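Local coordinates for protein Poly(A) ribonuclease POP2 (PDB 1UOC) that degrades poly(A) tails from the 3' end as a probably catalytic, metal-dependent exoribonuclease subunit of the CCR4-NOT mRNA deadenylase complex in yeast, at residues 8-11 against 12-15; 61-64 against 65-69; 111-115 against 116-120; 134-138 against 139-143. One frame throughout, in Å; residues are numbered along the deposited sequence.

Interaction 1. Residues 8-11 against 12-15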
# COMPACT_ATOMS: atom_id res chain seq x y z
N LEU A 8 18.55 9.71 5.50
CA LEU A 8 18.76 9.45 4.08
C LEU A 8 19.14 8.01 3.84
O LEU A 8 20.28 7.60 4.08
CB LEU A 8 19.85 10.37 3.53
CG LEU A 8 20.16 10.27 2.03
CD1 LEU A 8 18.88 10.42 1.22
CD2 LEU A 8 21.17 11.35 1.65
N PRO A 9 18.20 7.20 3.35
CA PRO A 9 18.43 5.78 3.07
C PRO A 9 19.46 5.65 1.96
O PRO A 9 19.68 6.59 1.20
CB PRO A 9 17.06 5.29 2.59
CG PRO A 9 16.10 6.29 3.15
CD PRO A 9 16.83 7.58 2.98
N PRO A 10 20.11 4.48 1.86
CA PRO A 10 21.11 4.29 0.80
C PRO A 10 20.44 4.68 -0.53
O PRO A 10 19.31 4.29 -0.80
CB PRO A 10 21.42 2.80 0.88
CG PRO A 10 21.28 2.52 2.35
CD PRO A 10 20.01 3.27 2.71
N PRO A 11 21.14 5.46 -1.38
CA PRO A 11 20.62 5.91 -2.67
C PRO A 11 19.84 4.92 -3.52
O PRO A 11 18.77 5.25 -4.02
CB PRO A 11 21.88 6.41 -3.39
CG PRO A 11 22.68 6.96 -2.27
CD PRO A 11 22.55 5.88 -1.22
N ASN A 12 20.36 3.70 -3.68
CA ASN A 12 19.68 2.71 -4.50
C ASN A 12 18.34 2.20 -3.95
O ASN A 12 17.62 1.47 -4.63
CB ASN A 12 20.65 1.54 -4.80
CG ASN A 12 20.12 0.18 -4.37
OD1 ASN A 12 20.18 -0.17 -3.18
ND2 ASN A 12 19.61 -0.59 -5.33
N TYR A 13 18.00 2.60 -2.74
CA TYR A 13 16.73 2.20 -2.15
C TYR A 13 15.62 3.07 -2.74
O TYR A 13 14.45 2.69 -2.73
CB TYR A 13 16.72 2.39 -0.63
CG TYR A 13 17.45 1.36 0.19
CD1 TYR A 13 17.18 1.23 1.55
CD2 TYR A 13 18.40 0.52 -0.38
CE1 TYR A 13 17.84 0.28 2.33
CE2 TYR A 13 19.07 -0.43 0.40
CZ TYR A 13 18.78 -0.54 1.75
OH TYR A 13 19.41 -1.49 2.51
N LEU A 14 15.99 4.24 -3.24
CA LEU A 14 15.02 5.18 -3.78
C LEU A 14 14.85 5.11 -5.30
O LEU A 14 14.82 6.12 -5.99
CB LEU A 14 15.40 6.60 -3.35
CG LEU A 14 15.80 6.74 -1.87
CD1 LEU A 14 16.22 8.18 -1.57
CD2 LEU A 14 14.64 6.32 -0.97
N PHE A 15 14.72 3.89 -5.81
CA PHE A 15 14.53 3.64 -7.23
C PHE A 15 13.23 2.86 -7.38
O PHE A 15 13.04 1.85 -6.71
CB PHE A 15 15.70 2.82 -7.77
CG PHE A 15 15.47 2.27 -9.15
CD1 PHE A 15 15.45 3.12 -10.25
CD2 PHE A 15 15.20 0.92 -9.34
CE1 PHE A 15 15.18 2.63 -11.54
CE2 PHE A 15 14.92 0.41 -10.62
CZ PHE A 15 14.91 1.27 -11.72
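The backbone oxygen of P10 accepts the N-H of Y13, with N and O 2.9 Å apart and an N-H...O angle of 160°, and this bond sets the turn that the chain makes here. One residue on, L14 N donates in the same i to i+3 manner to P11 O at 3.1 Å. Two successive bonds of this kind are the evidence for a short 3-10 turn running through 11-13, shortly before strand 17-19.

The side-chain contact follows from the turn. Y13 CG lies beside its own backbone N and anti to the carbonyl carbon (chi1 -77°), which folds the phenol ring back over P10. P10 CD sits 3.9 Å from the centroid of the Y13 ring and 19° off the ring normal, over one face and displaced toward the rim: a CH-pi contact. P10 CB and CG continue across that face, CG lying 4.0 Å from Y13 CZ. P9 reaches the ring obliquely, its CB 4.2 Å from Y13 CD1, while P9 CG looks more loosely toward L14 CD2.

Y13 OH is hydrogen-bonded to the backbone N of K92, and L14 lies against L252 and L256 of helix 247-264. P9, P10 and P11 have no N-H to donate; P10 and P11 supply the accepting oxygens, P9 and P10 the ring carbons that meet Y13. The turn is therefore fastened by two backbone bonds and by proline-aromatic packing.

Interaction 2. Residues 61-64 against 65-69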
# COMPACT_ATOMS: atom_id res chain seq x y z
N LYS A 61 -19.29 5.42 13.15
CA LYS A 61 -18.45 5.99 12.11
C LYS A 61 -17.74 4.89 11.34
O LYS A 61 -17.41 5.04 10.16
CB LYS A 61 -17.42 6.95 12.72
CG LYS A 61 -17.74 8.42 12.49
CD LYS A 61 -17.75 8.76 10.99
CE LYS A 61 -18.23 10.18 10.73
NZ LYS A 61 -19.68 10.36 11.03
N VAL A 62 -17.50 3.78 12.03
CA VAL A 62 -16.83 2.64 11.43
C VAL A 62 -17.72 1.94 10.40
O VAL A 62 -17.25 1.48 9.36
CB VAL A 62 -16.40 1.63 12.52
CG1 VAL A 62 -15.96 0.31 11.89
CG2 VAL A 62 -15.26 2.23 13.34
N ASP A 63 -19.02 1.86 10.69
CA ASP A 63 -19.93 1.21 9.77
C ASP A 63 -20.21 2.12 8.58
O ASP A 63 -20.63 1.66 7.51
CB ASP A 63 -21.24 0.85 10.47
CG ASP A 63 -21.80 -0.48 9.99
OD1 ASP A 63 -21.13 -1.52 10.21
OD2 ASP A 63 -22.89 -0.49 9.40
N TYR A 64 -19.98 3.42 8.77
CA TYR A 64 -20.17 4.38 7.69
C TYR A 64 -19.01 4.27 6.72
O TYR A 64 -19.21 4.23 5.50
CB TYR A 64 -20.26 5.81 8.22
CG TYR A 64 -20.36 6.82 7.10
CD1 TYR A 64 -21.43 6.78 6.21
CD2 TYR A 64 -19.34 7.75 6.86
CE1 TYR A 64 -21.49 7.63 5.11
CE2 TYR A 64 -19.39 8.61 5.76
CZ TYR A 64 -20.47 8.54 4.89
OH TYR A 64 -20.52 9.36 3.78
N HIS A 65 -17.79 4.24 7.25
CA HIS A 65 -16.59 4.12 6.42
C HIS A 65 -16.62 2.85 5.58
O HIS A 65 -16.31 2.87 4.39
CB HIS A 65 -15.32 4.14 7.28
CG HIS A 65 -15.04 5.47 7.92
ND1 HIS A 65 -15.02 6.64 7.20
CD2 HIS A 65 -14.76 5.80 9.20
CE1 HIS A 65 -14.74 7.65 8.01
NE2 HIS A 65 -14.57 7.17 9.23
N TYR A 66 -17.01 1.74 6.21
CA TYR A 66 -17.09 0.47 5.50
C TYR A 66 -18.17 0.48 4.42
O TYR A 66 -17.96 -0.03 3.32
CB TYR A 66 -17.36 -0.67 6.48
CG TYR A 66 -17.89 -1.90 5.79
CD1 TYR A 66 -17.09 -2.63 4.91
CD2 TYR A 66 -19.23 -2.26 5.92
CE1 TYR A 66 -17.62 -3.68 4.16
CE2 TYR A 66 -19.76 -3.31 5.18
CZ TYR A 66 -18.96 -4.02 4.30
OH TYR A 66 -19.51 -5.03 3.55
N GLN A 67 -19.33 1.05 4.73
CA GLN A 67 -20.43 1.12 3.78
C GLN A 67 -20.13 2.05 2.62
O GLN A 67 -20.58 1.83 1.49
CB GLN A 67 -21.72 1.57 4.47
CG GLN A 67 -22.51 0.43 5.09
CD GLN A 67 -22.90 -0.62 4.05
OE1 GLN A 67 -23.37 -1.70 4.40
NE2 GLN A 67 -22.69 -0.29 2.78
N THR A 68 -19.37 3.10 2.90
CA THR A 68 -18.98 4.08 1.90
C THR A 68 -18.01 3.40 0.95
O THR A 68 -18.04 3.61 -0.26
CB THR A 68 -18.26 5.28 2.55
OG1 THR A 68 -19.16 5.98 3.41
CG2 THR A 68 -17.73 6.24 1.48
N MET A 69 -17.14 2.58 1.52
CA MET A 69 -16.14 1.87 0.73
C MET A 69 -16.76 0.76 -0.10
O MET A 69 -16.40 0.57 -1.26
CB MET A 69 -15.06 1.31 1.66
CG MET A 69 -13.99 0.50 0.95
SD MET A 69 -14.08 -1.24 1.37
CE MET A 69 -15.19 -1.86 0.18
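Y64 and T68 meet through both backbone and side chain, one turn apart in helix 61-73. Among the polar contacts, Y64 O is gripped twice: T68 N donates to it at 2.8 Å, and T68 OG1 donates to the same oxygen at 2.7 Å. The two donors approach from opposite faces of the carbonyl plane, OG1 42° out of it and N tilted by 21°. The hydroxyl owes its position to a first torsion of -64°, which sets OG1 beside its own backbone N and thus back toward the preceding turn. Regular i to i+4 bonds precede this pair, H65 N to K61 O, Y66 N to V62 O and Q67 N to D63 O.

Ring contacts form the second group. T68 OG1 stands 3.2 Å above the plane of the Y64 ring, offset toward the rim, and lies 3.2 Å from Y64 CZ. Replacing T68 with a valine would probably leave Y64 O with the backbone N-H alone and put a methyl over the tyrosine face where the hydroxyl now sits.

A looser contact joins K61 and H65. K61, its chain bent at chi2 and chi4, passes obliquely by the imidazole, with CD 4.0 Å from H65 NE2; K61 NZ turns off and stays 6.3 Å from that nitrogen.

The helix is mostly solvent-facing along this stretch, but Y66 and M69 are buried. V62 and Y66 touch K183 of helix 183-193, T68 and M69 touch Y165 of helix 165-174, and Y283 packs on V62, H65 and Y66.

Interaction 3. Residues 111-115 against 116-120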
# COMPACT_ATOMS: atom_id res chain seq x y z
N GLU A 111 -16.07 7.29 -19.95
CA GLU A 111 -16.47 8.62 -19.50
C GLU A 111 -16.70 8.75 -17.99
O GLU A 111 -17.53 9.54 -17.56
CB GLU A 111 -17.74 9.00 -20.26
CG GLU A 111 -17.93 10.46 -20.56
CD GLU A 111 -18.49 10.67 -21.95
OE1 GLU A 111 -19.35 9.87 -22.38
OE2 GLU A 111 -18.06 11.64 -22.63
N ILE A 112 -15.93 8.00 -17.21
CA ILE A 112 -16.07 7.97 -15.74
C ILE A 112 -15.43 9.08 -14.89
O ILE A 112 -15.57 9.07 -13.66
CB ILE A 112 -15.61 6.56 -15.20
CG1 ILE A 112 -16.65 5.49 -15.57
CG2 ILE A 112 -15.42 6.57 -13.69
CD1 ILE A 112 -16.65 5.07 -17.03
N MET A 113 -14.74 10.05 -15.49
CA MET A 113 -14.11 11.09 -14.68
C MET A 113 -14.38 12.56 -14.99
O MET A 113 -14.84 12.91 -16.07
CB MET A 113 -12.60 10.88 -14.64
CG MET A 113 -12.15 9.85 -13.64
SD MET A 113 -10.36 9.69 -13.63
CE MET A 113 -10.13 8.49 -14.97
N SER A 114 -14.06 13.41 -14.00
CA SER A 114 -14.21 14.86 -14.12
C SER A 114 -12.87 15.39 -14.61
O SER A 114 -11.85 14.72 -14.46
CB SER A 114 -14.55 15.48 -12.76
OG SER A 114 -13.42 15.51 -11.91
N THR A 115 -12.86 16.58 -15.19
CA THR A 115 -11.62 17.15 -15.71
C THR A 115 -10.68 17.59 -14.59
O THR A 115 -9.48 17.73 -14.79
CB THR A 115 -11.91 18.35 -16.65
OG1 THR A 115 -11.80 19.58 -15.93
CG2 THR A 115 -13.31 18.23 -17.23
N GLU A 116 -11.25 17.80 -13.41
CA GLU A 116 -10.48 18.20 -12.24
C GLU A 116 -9.61 17.01 -11.82
O GLU A 116 -8.44 17.16 -11.47
CB GLU A 116 -11.43 18.58 -11.10
CG GLU A 116 -10.77 18.97 -9.78
CD GLU A 116 -11.76 19.58 -8.79
OE1 GLU A 116 -12.33 20.65 -9.10
OE2 GLU A 116 -11.97 18.99 -7.71
N SER A 117 -10.20 15.82 -11.88
CA SER A 117 -9.49 14.60 -11.53
C SER A 117 -8.50 14.21 -12.61
O SER A 117 -7.34 13.91 -12.32
CB SER A 117 -10.49 13.45 -11.33
OG SER A 117 -11.34 13.71 -10.24
N LEU A 118 -8.95 14.23 -13.86
CA LEU A 118 -8.09 13.87 -14.97
C LEU A 118 -6.91 14.83 -15.10
O LEU A 118 -5.79 14.41 -15.39
CB LEU A 118 -8.90 13.79 -16.26
CG LEU A 118 -9.93 12.65 -16.23
CD1 LEU A 118 -10.87 12.73 -17.41
CD2 LEU A 118 -9.19 11.32 -16.21
N GLU A 119 -7.15 16.11 -14.86
CA GLU A 119 -6.08 17.09 -14.95
C GLU A 119 -5.17 16.91 -13.73
O GLU A 119 -3.95 17.10 -13.82
CB GLU A 119 -6.64 18.51 -15.00
CG GLU A 119 -7.21 18.88 -16.37
CD GLU A 119 -6.13 18.96 -17.44
OE1 GLU A 119 -5.65 20.08 -17.73
OE2 GLU A 119 -5.76 17.90 -18.00
N LEU A 120 -5.77 16.53 -12.61
CA LEU A 120 -5.02 16.30 -11.39
C LEU A 120 -4.04 15.16 -11.67
O LEU A 120 -2.84 15.28 -11.45
CB LEU A 120 -5.98 15.91 -10.26
CG LEU A 120 -5.76 16.55 -8.88
CD1 LEU A 120 -6.89 16.12 -7.95
CD2 LEU A 120 -4.41 16.13 -8.31
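S114 and S117 face each other where helix 115-123 begins, with S114 at the N-cap position. Of the polar contacts, the side-chain one joins S114 OG and S117 OG at 3.2 Å, a hydrogen bond in which either hydroxyl could donate. S114 chi1 of 74° puts OG between its backbone N and carbonyl carbon, turned toward the first turn. Backbone bonds do the rest: L118 N donates to S114 O at 3.0 Å, nearly straight at 171°, and S117 N adds a weak bond to that oxygen. E119 N reaches T115 O at 2.8 Å.

The apolar contact is M113 against L118, which sits just past the first turn. M113 CB lies 3.6 Å from L118 CG; the modelled approach of the methionine end to L118 CD2 is too tight to be relied on. An alanine in place of L118 would probably leave M113 CB and the chain beyond it without the leucine branches they lie against.

E119 directs its carboxylate to R122 in a salt bridge. At the helix start, S114 O thus takes the L118 amide, and weakly that of S117, while the two hydroxyls bond to each other and M113 adds an apolar flank.

Interaction 4. Residues 134-138 against 139-143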
# COMPACT_ATOMS: atom_id res chain seq x y z
N LEU A 134 -0.14 -0.08 -23.08
CA LEU A 134 0.76 -1.00 -22.39
C LEU A 134 0.31 -1.32 -20.98
O LEU A 134 0.97 -2.09 -20.28
CB LEU A 134 2.17 -0.43 -22.38
CG LEU A 134 2.74 -0.12 -23.76
CD1 LEU A 134 4.14 0.40 -23.62
CD2 LEU A 134 2.73 -1.36 -24.63
N GLY A 135 -0.81 -0.74 -20.57
CA GLY A 135 -1.33 -0.97 -19.23
C GLY A 135 -1.59 -2.43 -18.98
O GLY A 135 -2.04 -3.14 -19.86
N ILE A 136 -1.33 -2.88 -17.76
CA ILE A 136 -1.53 -4.28 -17.46
C ILE A 136 -2.98 -4.59 -17.12
O ILE A 136 -3.74 -3.72 -16.66
CB ILE A 136 -0.63 -4.75 -16.29
CG1 ILE A 136 -1.32 -4.51 -14.97
CG2 ILE A 136 0.70 -4.00 -16.31
CD1 ILE A 136 -1.25 -5.71 -14.11
N ASP A 137 -3.37 -5.85 -17.35
CA ASP A 137 -4.73 -6.30 -17.08
C ASP A 137 -4.86 -6.66 -15.60
O ASP A 137 -4.10 -7.49 -15.08
CB ASP A 137 -5.06 -7.49 -17.98
CG ASP A 137 -6.39 -8.12 -17.65
OD1 ASP A 137 -6.42 -9.01 -16.78
OD2 ASP A 137 -7.40 -7.71 -18.26
N VAL A 138 -5.82 -6.05 -14.92
CA VAL A 138 -5.99 -6.28 -13.49
C VAL A 138 -6.23 -7.72 -13.05
O VAL A 138 -5.77 -8.11 -11.99
CB VAL A 138 -7.10 -5.36 -12.88
CG1 VAL A 138 -8.47 -5.95 -13.08
CG2 VAL A 138 -6.82 -5.15 -11.40
N PHE A 139 -6.93 -8.53 -13.84
CA PHE A 139 -7.14 -9.92 -13.43
C PHE A 139 -5.81 -10.69 -13.47
O PHE A 139 -5.51 -11.48 -12.58
CB PHE A 139 -8.15 -10.64 -14.33
CG PHE A 139 -8.30 -12.10 -14.00
CD1 PHE A 139 -8.97 -12.49 -12.84
CD2 PHE A 139 -7.72 -13.08 -14.80
CE1 PHE A 139 -9.05 -13.85 -12.48
CE2 PHE A 139 -7.79 -14.44 -14.44
CZ PHE A 139 -8.45 -14.82 -13.29
N GLU A 140 -5.03 -10.46 -14.52
CA GLU A 140 -3.74 -11.12 -14.69
C GLU A 140 -2.83 -10.77 -13.53
O GLU A 140 -2.10 -11.62 -13.01
CB GLU A 140 -3.10 -10.66 -16.00
CG GLU A 140 -2.49 -11.78 -16.82
CD GLU A 140 -2.03 -11.32 -18.20
OE1 GLU A 140 -2.87 -10.81 -18.97
OE2 GLU A 140 -0.82 -11.46 -18.51
N PHE A 141 -2.89 -9.50 -13.12
CA PHE A 141 -2.09 -9.00 -12.01
C PHE A 141 -2.51 -9.69 -10.72
O PHE A 141 -1.66 -10.16 -9.96
CB PHE A 141 -2.27 -7.48 -11.84
CG PHE A 141 -1.68 -6.93 -10.56
CD1 PHE A 141 -0.33 -6.58 -10.49
CD2 PHE A 141 -2.47 -6.82 -9.41
CE1 PHE A 141 0.23 -6.13 -9.29
CE2 PHE A 141 -1.92 -6.38 -8.21
CZ PHE A 141 -0.56 -6.03 -8.15
N SER A 142 -3.82 -9.74 -10.46
CA SER A 142 -4.30 -10.35 -9.23
C SER A 142 -3.91 -11.82 -9.16
O SER A 142 -3.59 -12.33 -8.09
CB SER A 142 -5.83 -10.19 -9.11
OG SER A 142 -6.53 -11.24 -9.74
N GLN A 143 -3.93 -12.49 -10.30
CA GLN A 143 -3.56 -13.90 -10.33
C GLN A 143 -2.09 -14.05 -9.93
O GLN A 143 -1.74 -14.92 -9.15
CB GLN A 143 -3.81 -14.49 -11.72
CG GLN A 143 -3.76 -16.01 -11.77
CD GLN A 143 -4.82 -16.66 -10.89
OE1 GLN A 143 -6.02 -16.38 -11.02
NE2 GLN A 143 -4.38 -17.55 -9.99
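D137 reaches from the N-cap position to the amide of E140 in the first turn of helix 138-146. Its CB lies 4.1 Å from E140 OE1. CG is anti to the backbone N (chi1 174°), which swings the carboxylate forward over the helix start. OD1 then accepts from E140 N at 3.0 Å with an N-H...O angle of 160°, using its anti lone pair, the one away from OD2: an N-cap bond. F139 CB also lies close to OD1, at 3.4 Å. D137 OD1 and E140 OE1 stand 4.5 Å apart, like charges that would probably disfavour closer approach, and E140 OE2 is hydrogen-bonded to Y25.

Backbone bonds continue the start of the helix, F141 N to D137 O at 3.1 Å and S142 N to V138 O. S142 OG turns back to F139 O at 3.0 Å, on the same face of that carbonyl as Q143 N.

The preceding segment is joined to the region around strand 99-103 by backbone bonds from I136 to N103 and E105. F141 packs edge-to-face with F102 of that strand and with F104, while V138 and S142 lie on I173 of helix 165-174.

Overall arrangement
The four contacts follow one another along the chain without overlapping, each a local turn, helix start or stretch of helix. Interaction 1 precedes edge strand 17-19 of the six-stranded mixed sheet; interaction 2 lies in helix 61-73, on the opposite side of the chain's centre, the two centres being about 37 Å apart. Interactions 3 and 4 both form helix N-termini, of 115-123 and 138-146, with centres about 23 Å apart. No two of them touch; the closest pairs, 2 with 3 and 3 with 4, keep about 14 Å between nearest atoms. Interactions 2 and 4 each meet helix 165-174, whose D166 is a predicted catalytic metal ligand. All four are separate local elements of the DEDD-type ribonuclease domain.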